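Local coordinates for arginyl-tRNA synthetase (Campylobacter jejuni, PDB 3FNR), which catalyses the ATP-dependent attachment of L-arginine to tRNA(Arg), yielding arginyl-tRNA(Arg), AMP and diphosphate, at residues F32-V37 with I239-A244; T72-N77 with D163-E168; Q349-A354 with D427-F432. The protein carries 1 engineered substitution. One frame throughout, in Å; residues are numbered along the deposited sequence.

Contacts 1 and 2 belong to one largely parallel sheet of the class I catalytic domain, whereas contact 3 joins two helices of the anticodon-binding domain, its centre about 43 and 47 Å from the centres of contacts 1 and 2. Strands 31-35 and 69-76 are neighbours, so the first two contacts share a boundary: Leu34 O lies 2.9 Å from Glu73 N, a probable hydrogen bond. Contact 1 is buried in the middle of the sheet; contact 2, nearer its margin, is partly buried and has an exposed residue, Asp163. Both rest on backbone hydrogen bonds with side chains packed above and below. Contact 3, also buried, has no hydrogen bond across it and relies on apolar packing.

Contact 1. Residues F32-V37 with I239-A244; sequences FLLEYV and INIWGA
Leu34 and Ile239 sit side by side as a parallel bridge pair, their CA atoms 4.7 Å apart. Ile239 bonds on either side of Leu34: its N donates to Leu33 O (2.8 Å) and its O accepts from Glu35 N (3.0 Å). On the face carrying Leu34, its CD2 branch makes the contact, touching Ile239 CG2 (4.1 Å) and Ile241 CD1 (3.8 Å). Ile241 has CG1 anti to its carbonyl carbon (chi1 -60°), and CD1 beyond it also meets CB of Tyr36. At the other end Ile239 CD1 approaches Phe32 CD1 to 3.7 Å. On the other face Glu35 and Asn240 cross with their polar groups close: the Glu35 chain bends at chi2 (-128°), and its OE1 comes 3.8 Å from Asn240 OD1. That OE1 is salt-bridged to Lys230 and accepts from a water that itself accepts from Trp242 NE1, while Asn240 ND2 bonds His227. A second water joins Val37 N to Ile241 O where the strands diverge. This is the parallel core of the Rossmann-like catalytic domain, with strand 31-35 leading into the HIGH region. Strand 69-76 lies beyond 31-35, strand 267-279 beyond 237-243, and helix 50-65 packs against Leu34, Tyr36 and Ile241.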
loop_
_atom_site.group_PDB
_atom_site.type_symbol
_atom_site.label_atom_id
_atom_site.label_comp_id
_atom_site.label_asym_id
_atom_site.label_seq_id
_atom_site.Cartn_x
_atom_site.Cartn_y
_atom_site.Cartn_z
ATOM N N PHE A 32 3.278 3.479 15.531
ATOM C CA PHE A 32 2.337 4.042 14.566
ATOM C C PHE A 32 1.133 3.149 14.320
ATOM O O PHE A 32 1.232 1.919 14.360
ATOM C CB PHE A 32 3.017 4.292 13.217
ATOM C CG PHE A 32 4.225 5.184 13.282
ATOM C CD1 PHE A 32 4.106 6.540 13.016
ATOM C CD2 PHE A 32 5.479 4.670 13.598
ATOM C CE1 PHE A 32 5.217 7.381 13.074
ATOM C CE2 PHE A 32 6.591 5.496 13.666
ATOM C CZ PHE A 32 6.461 6.857 13.390
ATOM N N LEU A 33 -0.001 3.781 14.038
ATOM C CA LEU A 33 -1.157 3.081 13.505
ATOM C C LEU A 33 -1.524 3.634 12.137
ATOM O O LEU A 33 -1.987 4.773 12.020
ATOM C CB LEU A 33 -2.370 3.176 14.452
ATOM C CG LEU A 33 -3.688 2.539 13.960
ATOM C CD1 LEU A 33 -3.538 1.035 13.742
ATOM C CD2 LEU A 33 -4.837 2.824 14.923
ATOM N N LEU A 34 -1.350 2.812 11.104
ATOM C CA LEU A 34 -1.711 3.203 9.743
ATOM C C LEU A 34 -3.056 2.623 9.333
ATOM O O LEU A 34 -3.252 1.405 9.343
ATOM C CB LEU A 34 -0.643 2.717 8.753
ATOM C CG LEU A 34 -0.315 3.327 7.381
ATOM C CD1 LEU A 34 0.108 2.209 6.431
ATOM C CD2 LEU A 34 -1.408 4.171 6.746
ATOM N N GLU A 35 -3.972 3.491 8.933
ATOM C CA GLU A 35 -5.210 3.027 8.344
ATOM C C GLU A 35 -5.193 3.438 6.896
ATOM O O GLU A 35 -5.077 4.626 6.587
ATOM C CB GLU A 35 -6.434 3.625 9.033
ATOM C CG GLU A 35 -7.758 3.179 8.396
ATOM C CD GLU A 35 -8.668 4.351 8.052
ATOM O OE1 GLU A 35 -8.658 5.360 8.796
ATOM O OE2 GLU A 35 -9.389 4.273 7.029
ATOM N N TYR A 36 -5.299 2.451 6.013
ATOM C CA TYR A 36 -5.249 2.712 4.585
ATOM C C TYR A 36 -6.122 1.766 3.767
ATOM O O TYR A 36 -6.618 0.760 4.281
ATOM C CB TYR A 36 -3.795 2.747 4.083
ATOM C CG TYR A 36 -3.063 1.411 3.977
ATOM C CD1 TYR A 36 -2.820 0.613 5.102
ATOM C CD2 TYR A 36 -2.566 0.981 2.752
ATOM C CE1 TYR A 36 -2.125 -0.590 4.999
ATOM C CE2 TYR A 36 -1.882 -0.222 2.633
ATOM C CZ TYR A 36 -1.661 -0.997 3.754
ATOM O OH TYR A 36 -0.967 -2.172 3.612
ATOM N N VAL A 37 -6.274 2.112 2.487
ATOM C CA VAL A 37 -7.166 1.459 1.525
ATOM C C VAL A 37 -8.619 1.720 1.915
ATOM O O VAL A 37 -9.235 2.632 1.361
ATOM C CB VAL A 37 -6.870 -0.069 1.269
ATOM C CG1 VAL A 37 -7.654 -0.564 0.066
ATOM C CG2 VAL A 37 -5.377 -0.318 1.029
ATOM N N ILE A 239 -1.499 7.456 11.204
ATOM C CA ILE A 239 -1.308 7.858 9.810
ATOM C C ILE A 239 -2.507 7.429 8.962
ATOM O O ILE A 239 -2.945 6.280 9.043
ATOM C CB ILE A 239 -0.025 7.224 9.219
ATOM C CG1 ILE A 239 1.165 7.424 10.172
ATOM C CG2 ILE A 239 0.245 7.765 7.815
ATOM C CD1 ILE A 239 2.445 6.703 9.725
ATOM N N ASN A 240 -3.042 8.363 8.176
ATOM C CA ASN A 240 -4.017 8.051 7.144
ATOM C C ASN A 240 -3.410 8.256 5.765
ATOM O O ASN A 240 -2.594 9.151 5.567
ATOM C CB ASN A 240 -5.230 8.971 7.246
ATOM C CG ASN A 240 -6.032 8.770 8.515
ATOM O OD1 ASN A 240 -5.838 7.801 9.265
ATOM N ND2 ASN A 240 -6.944 9.707 8.767
ATOM N N ILE A 241 -3.821 7.432 4.811
ATOM C CA ILE A 241 -3.534 7.701 3.410
ATOM C C ILE A 241 -4.854 7.974 2.696
ATOM O O ILE A 241 -5.702 7.083 2.568
ATOM C CB ILE A 241 -2.751 6.554 2.735
ATOM C CG1 ILE A 241 -1.412 6.323 3.449
ATOM C CG2 ILE A 241 -2.512 6.867 1.264
ATOM C CD1 ILE A 241 -0.737 5.048 3.059
ATOM N N TRP A 242 -5.033 9.212 2.255
ATOM C CA TRP A 242 -6.261 9.614 1.574
ATOM C C TRP A 242 -5.960 9.984 0.128
ATOM O O TRP A 242 -4.821 10.317 -0.208
ATOM C CB TRP A 242 -6.904 10.821 2.271
ATOM C CG TRP A 242 -7.473 10.570 3.655
ATOM C CD1 TRP A 242 -7.628 9.361 4.286
ATOM C CD2 TRP A 242 -8.006 11.560 4.553
ATOM N NE1 TRP A 242 -8.187 9.544 5.526
ATOM C CE2 TRP A 242 -8.439 10.879 5.715
ATOM C CE3 TRP A 242 -8.150 12.957 4.491
ATOM C CZ2 TRP A 242 -9.009 11.548 6.811
ATOM C CZ3 TRP A 242 -8.713 13.626 5.585
ATOM C CH2 TRP A 242 -9.136 12.914 6.730
ATOM N N GLY A 243 -6.987 9.944 -0.718
ATOM C CA GLY A 243 -6.872 10.438 -2.085
ATOM C C GLY A 243 -6.713 11.940 -2.037
ATOM O O GLY A 243 -7.312 12.596 -1.179
ATOM N N ALA A 244 -5.916 12.481 -2.961
ATOM C CA ALA A 244 -5.574 13.908 -2.984
ATOM C C ALA A 244 -6.771 14.846 -3.114
ATOM O O ALA A 244 -6.710 15.991 -2.670
ATOM C CB ALA A 244 -4.564 14.194 -4.084
HETATM O O HOH W 1 -9.562 7.371 7.474
HETATM O O HOH W 2 -5.465 4.474 1.148
#

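Contact 2. Residues T72-N77 with D163-E168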
loop_
_atom_site.group_PDB
_atom_site.type_symbol
_atom_site.label_atom_id
_atom_site.label_comp_id
_atom_site.label_asym_id
_atom_site.label_seq_id
_atom_site.Cartn_x
_atom_site.Cartn_y
_atom_site.Cartn_z
ATOM N N THR A 72 -1.342 -1.910 11.088
ATOM C CA THR A 72 -2.180 -1.574 9.944
ATOM C C THR A 72 -3.627 -1.991 10.161
ATOM O O THR A 72 -3.905 -3.035 10.774
ATOM C CB THR A 72 -1.658 -2.217 8.651
ATOM O OG1 THR A 72 -1.419 -3.612 8.870
ATOM C CG2 THR A 72 -0.361 -1.557 8.243
ATOM N N GLU A 73 -4.536 -1.181 9.624
ATOM C CA GLU A 73 -5.961 -1.354 9.830
ATOM C C GLU A 73 -6.765 -0.897 8.610
ATOM O O GLU A 73 -6.401 0.063 7.923
ATOM C CB GLU A 73 -6.407 -0.626 11.112
ATOM C CG GLU A 73 -7.824 -0.926 11.591
ATOM C CD GLU A 73 -8.061 -0.541 13.046
ATOM O OE1 GLU A 73 -8.796 0.443 13.276
ATOM O OE2 GLU A 73 -7.525 -1.227 13.957
ATOM N N TYR A 74 -7.851 -1.616 8.345
ATOM C CA TYR A 74 -8.744 -1.349 7.227
ATOM C C TYR A 74 -10.122 -1.140 7.831
ATOM O O TYR A 74 -10.583 -1.952 8.637
ATOM C CB TYR A 74 -8.740 -2.561 6.292
ATOM C CG TYR A 74 -9.558 -2.484 5.012
ATOM C CD1 TYR A 74 -10.960 -2.432 5.040
ATOM C CD2 TYR A 74 -8.933 -2.564 3.766
ATOM C CE1 TYR A 74 -11.707 -2.395 3.862
ATOM C CE2 TYR A 74 -9.675 -2.538 2.581
ATOM C CZ TYR A 74 -11.057 -2.455 2.641
ATOM O OH TYR A 74 -11.788 -2.426 1.480
ATOM N N TYR A 75 -10.770 -0.052 7.437
ATOM C CA TYR A 75 -12.096 0.266 7.917
ATOM C C TYR A 75 -13.121 -0.214 6.908
ATOM O O TYR A 75 -13.103 0.216 5.751
ATOM C CB TYR A 75 -12.233 1.778 8.102
ATOM C CG TYR A 75 -13.544 2.219 8.699
ATOM C CD1 TYR A 75 -13.791 2.070 10.063
ATOM C CD2 TYR A 75 -14.532 2.801 7.910
ATOM C CE1 TYR A 75 -14.987 2.482 10.623
ATOM C CE2 TYR A 75 -15.740 3.207 8.459
ATOM C CZ TYR A 75 -15.958 3.050 9.818
ATOM O OH TYR A 75 -17.145 3.475 10.381
ATOM N N VAL A 76 -14.014 -1.092 7.363
ATOM C CA VAL A 76 -15.071 -1.660 6.522
ATOM C C VAL A 76 -16.369 -0.867 6.688
ATOM O O VAL A 76 -16.983 -0.903 7.744
ATOM C CB VAL A 76 -15.328 -3.156 6.862
ATOM C CG1 VAL A 76 -16.169 -3.801 5.798
ATOM C CG2 VAL A 76 -14.016 -3.925 7.027
ATOM N N ASN A 77 -16.775 -0.147 5.648
ATOM C CA ASN A 77 -18.022 0.614 5.668
ATOM C C ASN A 77 -19.198 -0.323 5.448
ATOM O O ASN A 77 -19.812 -0.315 4.382
ATOM C CB ASN A 77 -18.033 1.698 4.582
ATOM C CG ASN A 77 -17.157 2.895 4.923
ATOM O OD1 ASN A 77 -17.524 3.731 5.746
ATOM N ND2 ASN A 77 -16.004 2.999 4.260
ATOM N N ASP A 163 -3.377 -5.996 8.810
ATOM C CA ASP A 163 -3.413 -6.753 10.061
ATOM C C ASP A 163 -4.728 -6.715 10.852
ATOM O O ASP A 163 -4.939 -7.536 11.749
ATOM C CB ASP A 163 -2.226 -6.352 10.943
ATOM C CG ASP A 163 -0.896 -6.882 10.411
ATOM O OD1 ASP A 163 -0.891 -7.553 9.357
ATOM O OD2 ASP A 163 0.148 -6.636 11.047
ATOM N N SER A 164 -5.612 -5.780 10.515
ATOM C CA SER A 164 -6.878 -5.648 11.229
ATOM C C SER A 164 -7.951 -5.047 10.341
ATOM O O SER A 164 -7.764 -3.974 9.780
ATOM C CB SER A 164 -6.709 -4.796 12.499
ATOM O OG SER A 164 -7.901 -4.786 13.272
ATOM N N TYR A 165 -9.075 -5.740 10.222
ATOM C CA TYR A 165 -10.244 -5.207 9.526
ATOM C C TYR A 165 -11.306 -4.873 10.574
ATOM O O TYR A 165 -11.669 -5.731 11.388
ATOM C CB TYR A 165 -10.765 -6.222 8.491
ATOM C CG TYR A 165 -9.843 -6.391 7.287
ATOM C CD1 TYR A 165 -8.638 -7.098 7.388
ATOM C CD2 TYR A 165 -10.170 -5.830 6.052
ATOM C CE1 TYR A 165 -7.780 -7.233 6.289
ATOM C CE2 TYR A 165 -9.323 -5.971 4.945
ATOM C CZ TYR A 165 -8.134 -6.671 5.072
ATOM O OH TYR A 165 -7.300 -6.812 3.982
ATOM N N VAL A 166 -11.786 -3.630 10.570
ATOM C CA VAL A 166 -12.768 -3.182 11.571
ATOM C C VAL A 166 -14.102 -2.787 10.943
ATOM O O VAL A 166 -14.140 -2.209 9.864
ATOM C CB VAL A 166 -12.241 -2.013 12.468
ATOM C CG1 VAL A 166 -11.167 -2.477 13.348
ATOM C CG2 VAL A 166 -11.742 -0.848 11.640
ATOM N N SER A 167 -15.190 -3.080 11.645
ATOM C CA SER A 167 -16.533 -2.845 11.132
ATOM C C SER A 167 -17.119 -1.516 11.606
ATOM O O SER A 167 -17.002 -1.161 12.775
ATOM C CB SER A 167 -17.454 -4.001 11.532
ATOM O OG SER A 167 -18.800 -3.733 11.179
ATOM N N GLU A 168 -17.741 -0.797 10.675
ATOM C CA GLU A 168 -18.536 0.398 10.955
ATOM C C GLU A 168 -19.645 0.093 11.970
ATOM O O GLU A 168 -19.886 0.876 12.896
ATOM C CB GLU A 168 -19.139 0.931 9.643
ATOM C CG GLU A 168 -20.081 2.135 9.780
ATOM C CD GLU A 168 -20.534 2.705 8.438
ATOM O OE1 GLU A 168 -20.877 3.910 8.390
ATOM O OE2 GLU A 168 -20.552 1.959 7.431
#
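Tyr74 and Tyr165 pair across two parallel strands and stack their rings on one face of the sheet. The stack is offset, with centroids 4.9 Å apart and planes at 30°; Tyr165 CE2 stands over a face of the Tyr74 ring, displaced toward its rim, and Tyr74 CB in turn lies over the face of Tyr165. The backbones are joined by alternating bonds, as expected of parallel pairing: Tyr74 N to Ser164 O, Val166 N to Tyr74 O (2.8 Å), Val76 N to Val166 O (2.7 Å) and Glu168 N to Val76 O. At the start of the contact Asp163 N donates to the side-chain oxygen Thr72 OG1, at 3.1 Å.

Glu73 can be followed outward along its chain. Glu73 CB is 3.9 Å from Ser164 O, and CG, anti to the backbone N (chi1 -169°), comes closer to the same oxygen. Glu73 CD rests 3.7 Å from Val166 CG1, the two side chains crossing at about a right angle. At the tip, Glu73 OE1 lies 3.6 Å from Val166 CG2 and is hydrogen-bonded to Tyr226 OH, while OE2 forms a salt bridge with Arg233. The carboxylate thus touches the valine methyls while both its oxygens have polar partners.

Farther on, Tyr75 OH meets CG of Glu168 at 3.3 Å, and Glu168 OE2 is bonded to Ala79 N. Tyr74 OH reaches Ala39 O in the HIGH region, tying strand 69-76 to that motif. Strand 31-35 flanks 69-76 on the side away from 165-167, and helix 136-157 packs on the face bearing Tyr74, Tyr165 and Val76.

Contact 3. Residues Q349-A354 with D427-F432. With SO4 (sulfate ion), chain D.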
loop_
_atom_site.group_PDB
_atom_site.type_symbol
_atom_site.label_atom_id
_atom_site.label_comp_id
_atom_site.label_asym_id
_atom_site.label_seq_id
_atom_site.Cartn_x
_atom_site.Cartn_y
_atom_site.Cartn_z
ATOM N N GLN A 349 24.702 -15.841 -11.485
ATOM C CA GLN A 349 25.312 -16.614 -12.564
ATOM C C GLN A 349 26.837 -16.612 -12.556
ATOM O O GLN A 349 27.449 -17.648 -12.823
ATOM C CB GLN A 349 24.779 -16.157 -13.924
ATOM C CG GLN A 349 23.668 -17.052 -14.494
ATOM C CD GLN A 349 22.506 -17.281 -13.530
ATOM O OE1 GLN A 349 22.397 -18.344 -12.909
ATOM N NE2 GLN A 349 21.638 -16.283 -13.400
ATOM N N VAL A 350 27.451 -15.469 -12.243
ATOM C CA VAL A 350 28.912 -15.397 -12.163
ATOM C C VAL A 350 29.459 -16.263 -11.010
ATOM O O VAL A 350 30.536 -16.845 -11.127
ATOM C CB VAL A 350 29.463 -13.920 -12.186
ATOM C CG1 VAL A 350 29.219 -13.185 -10.878
ATOM C CG2 VAL A 350 30.943 -13.895 -12.522
ATOM N N PHE A 351 28.687 -16.390 -9.932
ATOM C CA PHE A 351 29.041 -17.281 -8.826
ATOM C C PHE A 351 28.971 -18.761 -9.222
ATOM O O PHE A 351 29.752 -19.582 -8.726
ATOM C CB PHE A 351 28.135 -17.033 -7.618
ATOM C CG PHE A 351 28.702 -16.066 -6.625
ATOM C CD1 PHE A 351 29.523 -16.511 -5.597
ATOM C CD2 PHE A 351 28.420 -14.709 -6.715
ATOM C CE1 PHE A 351 30.048 -15.624 -4.671
ATOM C CE2 PHE A 351 28.951 -13.809 -5.795
ATOM C CZ PHE A 351 29.758 -14.272 -4.767
ATOM N N ALA A 352 28.022 -19.085 -10.100
ATOM C CA ALA A 352 27.855 -20.439 -10.610
ATOM C C ALA A 352 28.963 -20.758 -11.606
ATOM O O ALA A 352 29.483 -21.875 -11.624
ATOM C CB ALA A 352 26.488 -20.594 -11.259
ATOM N N LYS A 353 29.319 -19.762 -12.417
ATOM C CA LYS A 353 30.409 -19.863 -13.386
ATOM C C LYS A 353 31.756 -20.107 -12.694
ATOM O O LYS A 353 32.558 -20.926 -13.155
ATOM C CB LYS A 353 30.455 -18.593 -14.237
ATOM C CG LYS A 353 31.473 -18.585 -15.363
ATOM C CD LYS A 353 31.438 -17.255 -16.125
ATOM C CE LYS A 353 32.574 -17.159 -17.145
ATOM N NZ LYS A 353 32.320 -16.124 -18.190
ATOM N N ALA A 354 31.981 -19.417 -11.577
ATOM C CA ALA A 354 33.211 -19.551 -10.800
ATOM C C ALA A 354 33.237 -20.815 -9.939
ATOM O O ALA A 354 34.283 -21.164 -9.389
ATOM C CB ALA A 354 33.418 -18.316 -9.927
ATOM N N ASP A 427 37.687 -11.000 -4.391
ATOM C CA ASP A 427 37.389 -9.597 -4.079
ATOM C C ASP A 427 36.170 -9.113 -4.846
ATOM O O ASP A 427 35.258 -8.506 -4.273
ATOM C CB ASP A 427 38.584 -8.702 -4.428
ATOM C CG ASP A 427 39.535 -8.487 -3.258
ATOM O OD1 ASP A 427 39.319 -9.055 -2.170
ATOM O OD2 ASP A 427 40.506 -7.721 -3.422
ATOM N N LEU A 428 36.160 -9.396 -6.144
ATOM C CA LEU A 428 35.063 -9.001 -7.023
ATOM C C LEU A 428 33.773 -9.750 -6.698
ATOM O O LEU A 428 32.709 -9.148 -6.635
ATOM C CB LEU A 428 35.452 -9.194 -8.487
ATOM C CG LEU A 428 36.621 -8.323 -8.964
ATOM C CD1 LEU A 428 37.135 -8.807 -10.318
ATOM C CD2 LEU A 428 36.209 -6.867 -9.039
ATOM N N LEU A 429 33.877 -11.057 -6.483
ATOM C CA LEU A 429 32.731 -11.854 -6.062
ATOM C C LEU A 429 32.130 -11.365 -4.741
ATOM O O LEU A 429 30.911 -11.241 -4.635
ATOM C CB LEU A 429 33.098 -13.336 -5.976
ATOM C CG LEU A 429 33.326 -14.044 -7.315
ATOM C CD1 LEU A 429 33.790 -15.476 -7.083
ATOM C CD2 LEU A 429 32.077 -14.013 -8.197
ATOM N N LYS A 430 32.980 -11.073 -3.754
ATOM C CA LYS A 430 32.508 -10.592 -2.449
ATOM C C LYS A 430 31.784 -9.254 -2.605
ATOM O O LYS A 430 30.715 -9.047 -2.018
ATOM C CB LYS A 430 33.655 -10.462 -1.449
ATOM C CG LYS A 430 33.200 -10.227 -0.004
ATOM C CD LYS A 430 34.383 -9.959 0.918
ATOM C CE LYS A 430 33.941 -9.421 2.263
ATOM N NZ LYS A 430 35.081 -9.366 3.221
ATOM N N LEU A 431 32.368 -8.371 -3.413
ATOM C CA LEU A 431 31.724 -7.135 -3.791
ATOM C C LEU A 431 30.337 -7.435 -4.349
ATOM O O LEU A 431 29.352 -6.875 -3.876
ATOM C CB LEU A 431 32.555 -6.380 -4.832
ATOM C CG LEU A 431 31.911 -5.123 -5.426
ATOM C CD1 LEU A 431 31.613 -4.110 -4.351
ATOM C CD2 LEU A 431 32.787 -4.496 -6.482
ATOM N N PHE A 432 30.277 -8.341 -5.323
ATOM C CA PHE A 432 29.029 -8.683 -6.006
ATOM C C PHE A 432 28.000 -9.251 -5.039
ATOM O O PHE A 432 26.814 -8.937 -5.147
ATOM C CB PHE A 432 29.284 -9.671 -7.150
ATOM C CG PHE A 432 29.908 -9.051 -8.382
ATOM C CD1 PHE A 432 29.868 -9.731 -9.591
ATOM C CD2 PHE A 432 30.522 -7.798 -8.342
ATOM C CE1 PHE A 432 30.438 -9.189 -10.730
ATOM C CE2 PHE A 432 31.106 -7.247 -9.478
ATOM C CZ PHE A 432 31.060 -7.941 -10.673
HETATM S S SO4 D . 33.379 -12.964 -16.395
HETATM O O1 SO4 D . 34.011 -13.722 -15.331
HETATM O O2 SO4 D . 31.942 -13.201 -16.342
HETATM O O3 SO4 D . 33.664 -11.543 -16.246
HETATM O O4 SO4 D . 33.913 -13.398 -17.678
#
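Phe351 and Leu429 mark where helix 336-353 comes nearest helix 425-445 within these segments, with CA atoms 7.1 Å apart. The local axes run roughly antiparallel, at 148° between their N-to-C directions, and approach no closer than 10.8 Å. At that spacing the interface has to be filled by side chains, and each segment keeps its own helical bonds, such as Ala354 N to Val350 O and Phe432 N to Leu428 O.

Leu429 is the central group, pointing at the other helix and dividing its atoms among three neighbours. Leu429 CD2 sits over the centre of the Phe351 ring, 4.0 Å from the centroid and 11° off the normal, which meets the geometry of a CH-pi contact. The same methyl touches Val350 CG1, whereas Leu429 CD1 goes to Ala354 CB, also at 4.0 Å. The Phe351 and Leu429 side chains pass each other in opposite directions; Phe351 CZ lies 3.7 Å from Leu429 CB and 3.2 Å from Leu429 O. Val350 carries CG1 between its backbone N and carbonyl carbon (chi1 74°); this branch meets the edge of the Phe432 ring near its plane, 3.7 Å from Phe432 CD1. Phe432 is packed further by edge-to-face contacts with Phe410 and Tyr414.

Beside this packing, Lys353 NZ donates to sulfate O4 at 3.2 Å; Tyr414 OH and the backbone N atoms of Val419 and Val420 also bind the ion, which probably came from the crystallisation liquor. No hydrogen bond crosses between the helices, so their association here depends on the shape and burial of apolar groups, consistent with a helical-bundle core in the anticodon-binding domain.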